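Local structure of kinesin-like protein (Caenorhabditis elegans, 5X3E) at residues A[155-163]-A[173-182]; A[223-231]-A[240-248]. The protein probably acts as a kinesin-6 microtubule motor, coupling ATP binding and hydrolysis in its P-loop motor domain to movement. All coordinates share one frame; numbering follows the deposited sequence.

Interaction 1 of 2, residues A[155-163]-A[173-182]; sequences NRVEKCIFY and RATLDAHLKR. With SO4 (sulfate ion), chain F; SO4 (sulfate ion), chain O.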
loop_
_atom_site.group_PDB
_atom_site.type_symbol
_atom_site.label_atom_id
_atom_site.label_comp_id
_atom_site.label_asym_id
_atom_site.label_seq_id
_atom_site.Cartn_x
_atom_site.Cartn_y
_atom_site.Cartn_z
ATOM N N ASN A 155 -2.761 20.275 12.321
ATOM C CA ASN A 155 -1.799 20.233 13.424
ATOM C C ASN A 155 -0.582 19.388 13.061
ATOM O O ASN A 155 -0.037 18.660 13.892
ATOM C CB ASN A 155 -2.448 19.713 14.707
ATOM C CG ASN A 155 -3.591 20.586 15.181
ATOM O OD1 ASN A 155 -3.711 21.743 14.781
ATOM N ND2 ASN A 155 -4.428 20.039 16.057
ATOM N N ARG A 156 -0.154 19.480 11.806
ATOM C CA ARG A 156 1.080 18.828 11.389
ATOM C C ARG A 156 2.256 19.607 11.969
ATOM O O ARG A 156 2.386 20.809 11.725
ATOM C CB ARG A 156 1.181 18.797 9.866
ATOM C CG ARG A 156 2.026 17.665 9.316
ATOM C CD ARG A 156 2.478 17.953 7.896
ATOM N NE ARG A 156 3.540 18.951 7.920
ATOM C CZ ARG A 156 3.422 20.212 7.528
ATOM N NH1 ARG A 156 2.271 20.674 7.052
ATOM N NH2 ARG A 156 4.473 21.014 7.616
ATOM N N VAL A 157 3.103 18.945 12.746
ATOM C CA VAL A 157 4.207 19.661 13.379
ATOM C C VAL A 157 5.460 19.664 12.519
ATOM O O VAL A 157 5.558 18.935 11.527
ATOM C CB VAL A 157 4.537 19.090 14.767
ATOM C CG1 VAL A 157 3.580 19.618 15.745
ATOM C CG2 VAL A 157 4.488 17.565 14.750
ATOM N N GLU A 158 6.433 20.475 12.918
ATOM C CA GLU A 158 7.725 20.475 12.265
ATOM C C GLU A 158 8.429 19.143 12.507
ATOM O O GLU A 158 8.033 18.331 13.360
ATOM C CB GLU A 158 8.590 21.613 12.796
ATOM C CG GLU A 158 7.954 22.989 12.657
ATOM C CD GLU A 158 8.657 24.049 13.489
ATOM O OE1 GLU A 158 9.172 23.727 14.587
ATOM O OE2 GLU A 158 8.706 25.204 13.026
ATOM N N LYS A 159 9.498 18.934 11.747
ATOM C CA LYS A 159 10.235 17.687 11.796
ATOM C C LYS A 159 11.021 17.567 13.097
ATOM O O LYS A 159 11.277 18.550 13.800
ATOM C CB LYS A 159 11.198 17.602 10.609
ATOM C CG LYS A 159 10.519 17.462 9.259
ATOM C CD LYS A 159 11.575 17.337 8.178
ATOM C CE LYS A 159 10.976 17.140 6.803
ATOM N NZ LYS A 159 12.044 17.014 5.773
ATOM N N CYS A 160 11.379 16.324 13.416
ATOM C CA CYS A 160 12.254 15.956 14.522
ATOM C C CYS A 160 11.635 16.199 15.890
ATOM O O CYS A 160 12.343 16.117 16.903
ATOM C CB CYS A 160 13.609 16.665 14.423
ATOM S SG CYS A 160 14.341 16.561 12.767
ATOM N N ILE A 161 10.339 16.499 15.955
ATOM C CA ILE A 161 9.634 16.453 17.230
ATOM C C ILE A 161 9.284 15.008 17.572
ATOM O O ILE A 161 9.785 14.439 18.550
ATOM C CB ILE A 161 8.387 17.357 17.196
ATOM C CG1 ILE A 161 8.794 18.814 16.970
ATOM C CG2 ILE A 161 7.616 17.254 18.501
ATOM C CD1 ILE A 161 7.662 19.702 16.488
ATOM N N PHE A 162 8.438 14.388 16.753
ATOM C CA PHE A 162 8.365 12.936 16.732
ATOM C C PHE A 162 9.607 12.391 16.040
ATOM O O PHE A 162 10.181 13.042 15.162
ATOM C CB PHE A 162 7.128 12.454 15.975
ATOM C CG PHE A 162 5.819 12.860 16.587
ATOM C CD1 PHE A 162 5.264 12.123 17.619
ATOM C CD2 PHE A 162 5.118 13.952 16.096
ATOM C CE1 PHE A 162 4.046 12.479 18.166
ATOM C CE2 PHE A 162 3.904 14.311 16.637
ATOM C CZ PHE A 162 3.368 13.577 17.674
ATOM N N TYR A 163 10.031 11.192 16.441
ATOM C CA TYR A 163 11.140 10.541 15.754
ATOM C C TYR A 163 11.109 9.046 16.039
ATOM O O TYR A 163 10.744 8.632 17.145
ATOM C CB TYR A 163 12.492 11.154 16.163
ATOM C CG TYR A 163 12.874 10.983 17.621
ATOM C CD1 TYR A 163 12.397 11.855 18.597
ATOM C CD2 TYR A 163 13.745 9.976 18.014
ATOM C CE1 TYR A 163 12.759 11.708 19.924
ATOM C CE2 TYR A 163 14.115 9.824 19.339
ATOM C CZ TYR A 163 13.621 10.693 20.286
ATOM O OH TYR A 163 13.981 10.537 21.602
ATOM N N ARG A 173 10.874 14.709 21.159
ATOM C CA ARG A 173 11.851 15.687 21.622
ATOM C C ARG A 173 11.154 16.940 22.145
ATOM O O ARG A 173 10.005 17.224 21.806
ATOM C CB ARG A 173 12.795 16.099 20.495
ATOM C CG ARG A 173 13.739 15.033 20.023
ATOM C CD ARG A 173 14.758 15.620 19.086
ATOM N NE ARG A 173 15.620 14.582 18.537
ATOM C CZ ARG A 173 15.340 13.881 17.447
ATOM N NH1 ARG A 173 14.217 14.110 16.782
ATOM N NH2 ARG A 173 16.186 12.955 17.020
ATOM N N ALA A 174 11.863 17.683 22.993
ATOM C CA ALA A 174 11.460 19.045 23.318
ATOM C C ALA A 174 11.750 19.954 22.127
ATOM O O ALA A 174 12.556 19.624 21.253
ATOM C CB ALA A 174 12.183 19.550 24.561
ATOM N N THR A 175 11.088 21.115 22.099
ATOM C CA THR A 175 11.060 21.916 20.874
ATOM C C THR A 175 12.441 22.444 20.494
ATOM O O THR A 175 12.830 22.385 19.322
ATOM C CB THR A 175 10.065 23.072 21.015
ATOM O OG1 THR A 175 10.206 23.957 19.894
ATOM C CG2 THR A 175 10.286 23.842 22.313
ATOM N N LEU A 176 13.204 22.955 21.458
ATOM C CA LEU A 176 14.505 23.510 21.110
ATOM C C LEU A 176 15.445 22.407 20.618
ATOM O O LEU A 176 16.230 22.624 19.687
ATOM C CB LEU A 176 15.089 24.277 22.294
ATOM C CG LEU A 176 15.898 25.543 21.962
ATOM C CD1 LEU A 176 17.253 25.241 21.347
ATOM C CD2 LEU A 176 15.095 26.428 21.018
ATOM N N ASP A 177 15.379 21.215 21.230
ATOM C CA ASP A 177 16.179 20.084 20.756
ATOM C C ASP A 177 15.798 19.702 19.333
ATOM O O ASP A 177 16.665 19.476 18.480
ATOM C CB ASP A 177 15.996 18.873 21.677
ATOM C CG ASP A 177 16.520 19.106 23.080
ATOM O OD1 ASP A 177 17.719 19.421 23.226
ATOM O OD2 ASP A 177 15.734 18.967 24.040
ATOM N N ALA A 178 14.495 19.625 19.062
ATOM C CA ALA A 178 14.034 19.321 17.713
ATOM C C ALA A 178 14.466 20.396 16.728
ATOM O O ALA A 178 14.781 20.088 15.572
ATOM C CB ALA A 178 12.512 19.174 17.705
ATOM N N HIS A 179 14.507 21.652 17.177
ATOM C CA HIS A 179 14.899 22.759 16.309
ATOM C C HIS A 179 16.321 22.575 15.787
ATOM O O HIS A 179 16.576 22.733 14.589
ATOM C CB HIS A 179 14.746 24.079 17.070
ATOM C CG HIS A 179 15.222 25.289 16.324
ATOM N ND1 HIS A 179 16.483 25.823 16.490
ATOM C CD2 HIS A 179 14.588 26.095 15.438
ATOM C CE1 HIS A 179 16.611 26.892 15.723
ATOM N NE2 HIS A 179 15.476 27.078 15.075
ATOM N N LEU A 180 17.260 22.225 16.672
ATOM C CA LEU A 180 18.634 22.001 16.232
ATOM C C LEU A 180 18.733 20.748 15.369
ATOM O O LEU A 180 19.512 20.711 14.408
ATOM C CB LEU A 180 19.576 21.892 17.432
ATOM C CG LEU A 180 21.071 21.784 17.095
ATOM C CD1 LEU A 180 21.577 23.010 16.334
ATOM C CD2 LEU A 180 21.900 21.560 18.346
ATOM N N LYS A 181 17.970 19.707 15.718
ATOM C CA LYS A 181 17.960 18.489 14.916
ATOM C C LYS A 181 17.553 18.808 13.486
ATOM O O LYS A 181 18.149 18.299 12.535
ATOM C CB LYS A 181 17.005 17.461 15.524
ATOM C CG LYS A 181 17.589 16.662 16.681
ATOM C CD LYS A 181 18.695 15.694 16.300
ATOM C CE LYS A 181 19.329 15.113 17.563
ATOM N NZ LYS A 181 20.437 14.165 17.277
ATOM N N ARG A 182 16.543 19.664 13.326
ATOM C CA ARG A 182 16.128 20.112 11.999
ATOM C C ARG A 182 17.287 20.745 11.237
ATOM O O ARG A 182 17.487 20.474 10.047
ATOM C CB ARG A 182 14.982 21.114 12.125
ATOM C CG ARG A 182 13.588 20.522 12.009
ATOM C CD ARG A 182 12.514 21.598 12.154
ATOM N NE ARG A 182 11.812 21.494 13.430
ATOM C CZ ARG A 182 11.819 22.434 14.367
ATOM N NH1 ARG A 182 12.483 23.564 14.170
ATOM N NH2 ARG A 182 11.152 22.250 15.501
HETATM S S SO4 F . 10.040 21.228 8.858
HETATM O O1 SO4 F . 10.595 22.571 8.975
HETATM O O2 SO4 F . 8.646 21.296 8.436
HETATM O O3 SO4 F . 10.822 20.484 7.873
HETATM O O4 SO4 F . 10.112 20.576 10.160
HETATM S S SO4 O . 15.967 11.400 14.097
HETATM O O1 SO4 O . 14.977 12.459 13.899
HETATM O O2 SO4 O . 15.979 10.524 12.927
HETATM O O3 SO4 O . 15.631 10.624 15.286
HETATM O O4 SO4 O . 17.291 11.993 14.277
#
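Arg173 and Arg182 reach from a helix and its lead-in to grip the carbonyls of a type II beta turn, Glu158 to Ile161, at the edge of the motor domain; the contact is chiefly polar and closes the base of the hairpin of strands 162-165 and 169-172. Arg173 makes two bonds to the turn. Its backbone N donates to Ile161 O at 2.8 Å, and its extended side chain brings NH1 to Cys160 O at 2.7 Å, with that oxygen lying in the guanidinium plane. The flat group is also sandwiched: the Tyr163 ring lies over one face, CZ sitting 4.0 Å from the ring centroid in a cation-pi contact with the two planes 30° apart, while Lys181 CG packs on the opposite face. Tyr163 CG is turned between its backbone N and carbonyl carbon (chi1 64°), which places the ring there. At the guanidinium edge, NH2 makes a weak bond to a sulfate.

Arg182 works differently. Its chain bends at chi3, and NE donates to Lys159 O at 3.0 Å. Glu158 OE1 stands 2.6 Å from NH2 in a salt bridge, but the carboxylate lies over the guanidinium face instead of meeting it edge-on, with planes 53° apart. Ala178 O is over the other face.

Between the arginines the packing is apolar: Ala178 CB lies 3.8 Å from Ile161 CG1 and 4.3 Å from Cys160 CB.

The chain leaves the turn into strand 162-165, returns through strand 169-172 and enters helix 175-187 with Ala174 as N-cap, so this helix folds back on the turn. Behind the turn, Val157 bonds through its backbone to Cys215 of strand 213-225, Phe162 packs on strands 213-225 and 296-307, and Lys159 NZ pairs with Glu269 of helix 267-281.

Interaction 2 of 2, residues A[223-231]-A[240-248]; sequences EIYNNYCYD and VLTKREIRH. With SO4 (sulfate ion), chain L; SO4 (sulfate ion), chain M.
Lys243, Cys229 and Tyr230 carry this meeting of strand 228-231 with the irregular start of strand 243-248. Lys243 extends alongside the Tyr230 side chain, and a bend at its last torsion (chi4 -38°) turns NZ to the hydroxyl, donating to Tyr230 OH at 2.7 Å. Along the way its CE sits over the face of the Tyr228 ring, 3.8 Å from the centroid, a CH-pi contact to which NZ adds an off-centre cation-pi component. Tyr230 CD1 also rests 3.8 Å from Leu241 CB. A phenylalanine in place of Tyr230 would probably leave the Lys243 ammonium without its oxygen partner and freer to swing off the Tyr228 ring.

Cys229 supplies the backbone link: its O accepts from Arg244 N at 2.6 Å, while its CB packs 4.1 Å from Ile246 CD1. Two waters bridge the segments. One joins Cys229 N to Arg244 O; the other takes protons from Asp231 N and Arg244 NE and lies 2.8 Å from Thr242 O.

The chemistry implies a junction made by one direct backbone bond, supplemented by two waters and by a lysine set between two tyrosines.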
loop_
_atom_site.group_PDB
_atom_site.type_symbol
_atom_site.label_atom_id
_atom_site.label_comp_id
_atom_site.label_asym_id
_atom_site.label_seq_id
_atom_site.Cartn_x
_atom_site.Cartn_y
_atom_site.Cartn_z
ATOM N N GLU A 223 10.700 -3.498 -0.171
ATOM C CA GLU A 223 10.554 -4.405 -1.301
ATOM C C GLU A 223 10.711 -5.840 -0.822
ATOM O O GLU A 223 11.640 -6.150 -0.072
ATOM C CB GLU A 223 11.588 -4.096 -2.389
ATOM C CG GLU A 223 11.529 -5.013 -3.595
ATOM C CD GLU A 223 12.683 -4.780 -4.548
ATOM O OE1 GLU A 223 13.813 -4.566 -4.062
ATOM O OE2 GLU A 223 12.461 -4.805 -5.780
ATOM N N ILE A 224 9.821 -6.719 -1.271
ATOM C CA ILE A 224 9.932 -8.148 -1.007
ATOM C C ILE A 224 10.267 -8.820 -2.333
ATOM O O ILE A 224 9.430 -8.876 -3.242
ATOM C CB ILE A 224 8.649 -8.718 -0.393
ATOM C CG1 ILE A 224 8.427 -8.126 0.995
ATOM C CG2 ILE A 224 8.725 -10.234 -0.319
ATOM C CD1 ILE A 224 7.080 -8.454 1.583
ATOM N N TYR A 225 11.503 -9.299 -2.457
ATOM C CA TYR A 225 11.992 -9.884 -3.702
ATOM C C TYR A 225 12.699 -11.196 -3.393
ATOM O O TYR A 225 13.666 -11.210 -2.626
ATOM C CB TYR A 225 12.937 -8.912 -4.412
ATOM C CG TYR A 225 13.638 -9.501 -5.603
ATOM C CD1 TYR A 225 12.929 -9.850 -6.742
ATOM C CD2 TYR A 225 15.009 -9.705 -5.595
ATOM C CE1 TYR A 225 13.565 -10.387 -7.839
ATOM C CE2 TYR A 225 15.655 -10.241 -6.687
ATOM C CZ TYR A 225 14.930 -10.582 -7.807
ATOM O OH TYR A 225 15.568 -11.118 -8.903
ATOM N N ASN A 226 12.225 -12.289 -3.994
ATOM C CA ASN A 226 12.818 -13.620 -3.823
ATOM C C ASN A 226 12.828 -14.047 -2.355
ATOM O O ASN A 226 13.842 -14.502 -1.825
ATOM C CB ASN A 226 14.229 -13.677 -4.410
ATOM C CG ASN A 226 14.622 -15.079 -4.849
ATOM O OD1 ASN A 226 14.143 -16.075 -4.305
ATOM N ND2 ASN A 226 15.503 -15.161 -5.836
ATOM N N ASN A 227 11.676 -13.892 -1.699
ATOM C CA ASN A 227 11.459 -14.241 -0.292
ATOM C C ASN A 227 12.419 -13.516 0.655
ATOM O O ASN A 227 12.563 -13.904 1.817
ATOM C CB ASN A 227 11.545 -15.754 -0.066
ATOM C CG ASN A 227 10.573 -16.235 0.996
ATOM O OD1 ASN A 227 9.427 -15.782 1.052
ATOM N ND2 ASN A 227 11.030 -17.142 1.853
ATOM N N TYR A 228 13.070 -12.459 0.180
ATOM C CA TYR A 228 13.906 -11.605 1.007
ATOM C C TYR A 228 13.317 -10.204 1.023
ATOM O O TYR A 228 12.679 -9.767 0.058
ATOM C CB TYR A 228 15.346 -11.561 0.496
ATOM C CG TYR A 228 16.120 -12.838 0.731
ATOM C CD1 TYR A 228 16.089 -13.478 1.966
ATOM C CD2 TYR A 228 16.874 -13.411 -0.283
ATOM C CE1 TYR A 228 16.801 -14.646 2.188
ATOM C CE2 TYR A 228 17.586 -14.582 -0.073
ATOM C CZ TYR A 228 17.545 -15.196 1.164
ATOM O OH TYR A 228 18.251 -16.360 1.380
ATOM N N CYS A 229 13.509 -9.509 2.134
ATOM C CA CYS A 229 12.907 -8.204 2.348
ATOM C C CYS A 229 13.984 -7.125 2.379
ATOM O O CYS A 229 14.963 -7.243 3.123
ATOM C CB CYS A 229 12.102 -8.206 3.645
ATOM S SG CYS A 229 11.203 -6.686 3.888
ATOM N N TYR A 230 13.782 -6.059 1.602
ATOM C CA TYR A 230 14.752 -4.979 1.473
ATOM C C TYR A 230 14.098 -3.628 1.724
ATOM O O TYR A 230 12.966 -3.384 1.296
ATOM C CB TYR A 230 15.400 -4.966 0.084
ATOM C CG TYR A 230 16.099 -6.246 -0.288
ATOM C CD1 TYR A 230 17.428 -6.453 0.055
ATOM C CD2 TYR A 230 15.434 -7.251 -0.977
ATOM C CE1 TYR A 230 18.077 -7.623 -0.280
ATOM C CE2 TYR A 230 16.076 -8.428 -1.316
ATOM C CZ TYR A 230 17.397 -8.608 -0.964
ATOM O OH TYR A 230 18.050 -9.777 -1.291
ATOM N N ASP A 231 14.829 -2.751 2.407
ATOM C CA ASP A 231 14.396 -1.378 2.637
ATOM C C ASP A 231 14.949 -0.501 1.516
ATOM O O ASP A 231 16.149 -0.209 1.475
ATOM C CB ASP A 231 14.855 -0.896 4.011
ATOM C CG ASP A 231 14.574 0.578 4.243
ATOM O OD1 ASP A 231 15.193 1.167 5.161
ATOM O OD2 ASP A 231 13.718 1.145 3.524
ATOM N N VAL A 240 25.117 -2.123 -1.586
ATOM C CA VAL A 240 24.245 -3.290 -1.578
ATOM C C VAL A 240 23.134 -3.030 -0.570
ATOM O O VAL A 240 23.341 -2.342 0.434
ATOM C CB VAL A 240 25.020 -4.585 -1.249
ATOM C CG1 VAL A 240 25.569 -4.546 0.185
ATOM C CG2 VAL A 240 24.144 -5.791 -1.477
ATOM N N LEU A 241 21.935 -3.529 -0.853
ATOM C CA LEU A 241 20.842 -3.393 0.103
ATOM C C LEU A 241 20.898 -4.554 1.089
ATOM O O LEU A 241 21.130 -5.702 0.699
ATOM C CB LEU A 241 19.470 -3.342 -0.576
ATOM C CG LEU A 241 19.034 -2.138 -1.406
ATOM C CD1 LEU A 241 19.636 -2.239 -2.778
ATOM C CD2 LEU A 241 17.533 -2.162 -1.520
ATOM N N THR A 242 20.693 -4.243 2.363
ATOM C CA THR A 242 20.745 -5.242 3.417
ATOM C C THR A 242 19.427 -6.002 3.495
ATOM O O THR A 242 18.346 -5.408 3.442
ATOM C CB THR A 242 21.020 -4.555 4.759
ATOM O OG1 THR A 242 22.124 -3.649 4.607
ATOM C CG2 THR A 242 21.347 -5.586 5.837
ATOM N N LYS A 243 19.518 -7.321 3.640
ATOM C CA LYS A 243 18.317 -8.105 3.881
ATOM C C LYS A 243 17.725 -7.707 5.226
ATOM O O LYS A 243 18.447 -7.418 6.183
ATOM C CB LYS A 243 18.636 -9.599 3.860
ATOM C CG LYS A 243 19.223 -10.098 2.552
ATOM C CD LYS A 243 19.320 -11.616 2.541
ATOM C CE LYS A 243 20.068 -12.120 1.309
ATOM N NZ LYS A 243 19.748 -11.331 0.079
ATOM N N ARG A 244 16.402 -7.683 5.299
ATOM C CA ARG A 244 15.718 -7.202 6.487
ATOM C C ARG A 244 14.751 -8.259 6.992
ATOM O O ARG A 244 14.191 -9.038 6.215
ATOM C CB ARG A 244 14.977 -5.908 6.201
ATOM C CG ARG A 244 15.851 -4.774 5.699
ATOM C CD ARG A 244 16.837 -4.306 6.760
ATOM N NE ARG A 244 17.693 -3.231 6.260
ATOM C CZ ARG A 244 18.692 -2.682 6.945
ATOM N NH1 ARG A 244 18.971 -3.104 8.170
ATOM N NH2 ARG A 244 19.412 -1.707 6.403
ATOM N N GLU A 245 14.563 -8.278 8.303
ATOM C CA GLU A 245 13.769 -9.299 8.966
ATOM C C GLU A 245 12.362 -8.767 9.220
ATOM O O GLU A 245 12.194 -7.640 9.700
ATOM C CB GLU A 245 14.432 -9.732 10.275
ATOM C CG GLU A 245 13.734 -10.876 10.993
ATOM C CD GLU A 245 14.405 -12.210 10.752
ATOM O OE1 GLU A 245 15.369 -12.256 9.960
ATOM O OE2 GLU A 245 13.974 -13.213 11.362
ATOM N N ILE A 246 11.361 -9.576 8.895
ATOM C CA ILE A 246 9.968 -9.241 9.163
ATOM C C ILE A 246 9.595 -9.828 10.520
ATOM O O ILE A 246 9.648 -11.048 10.711
ATOM C CB ILE A 246 9.054 -9.774 8.048
ATOM C CG1 ILE A 246 9.260 -8.948 6.775
ATOM C CG2 ILE A 246 7.597 -9.754 8.482
ATOM C CD1 ILE A 246 8.710 -9.582 5.516
ATOM N N ARG A 247 9.224 -8.961 11.465
ATOM C CA ARG A 247 8.963 -9.377 12.837
ATOM C C ARG A 247 7.858 -8.514 13.431
ATOM O O ARG A 247 7.404 -7.543 12.819
ATOM C CB ARG A 247 10.235 -9.290 13.678
ATOM C CG ARG A 247 10.826 -7.895 13.762
ATOM C CD ARG A 247 12.187 -7.942 14.427
ATOM N NE ARG A 247 12.149 -8.580 15.740
ATOM C CZ ARG A 247 13.235 -8.892 16.438
ATOM N NH1 ARG A 247 14.431 -8.626 15.937
ATOM N NH2 ARG A 247 13.132 -9.468 17.626
ATOM N N HIS A 248 7.413 -8.880 14.634
ATOM C CA HIS A 248 6.384 -8.124 15.338
ATOM C C HIS A 248 6.981 -7.307 16.475
ATOM O O HIS A 248 8.100 -7.562 16.927
ATOM C CB HIS A 248 5.292 -9.037 15.906
ATOM C CG HIS A 248 5.769 -9.956 16.985
ATOM N ND1 HIS A 248 6.308 -11.195 16.720
ATOM C CD2 HIS A 248 5.775 -9.823 18.333
ATOM C CE1 HIS A 248 6.634 -11.783 17.856
ATOM N NE2 HIS A 248 6.321 -10.973 18.850
HETATM S S SO4 L . 23.049 -9.063 4.413
HETATM O O1 SO4 L . 22.469 -8.204 3.388
HETATM O O2 SO4 L . 22.194 -10.234 4.609
HETATM O O3 SO4 L . 24.372 -9.502 3.979
HETATM O O4 SO4 L . 23.181 -8.319 5.664
HETATM S S SO4 M . 5.698 -13.702 14.412
HETATM O O1 SO4 M . 6.631 -12.594 14.219
HETATM O O2 SO4 M . 4.349 -13.316 14.002
HETATM O O3 SO4 M . 6.155 -14.845 13.627
HETATM O O4 SO4 M . 5.666 -14.079 15.821
HETATM O O HOH W 1 15.071 -10.436 4.199
HETATM O O HOH W 2 17.475 -2.758 3.411
#

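In the fold
Both interactions belong to the kinesin motor domain, and strand 213-225 runs by both. Interaction 1 docks beside its beginning, where Asn155 also bonds to Cys215, whereas interaction 2 takes up its final residues and the hairpin that follows. They do not touch: their centres are 30 Å apart and their nearest atoms about 14 Å. Interaction 1 is peripheral, its centre 27 Å from that of the chain, against 16 Å for interaction 2. The latter reaches helix 350-375, probably the switch II helix of kinesins, through bonds from Tyr225 to Glu352 and Asn226 to Ser355. Neither contact includes residues of the probable P-loop, Gly120 to Thr127. The sulfates at both sites probably come from the crystallisation liquor.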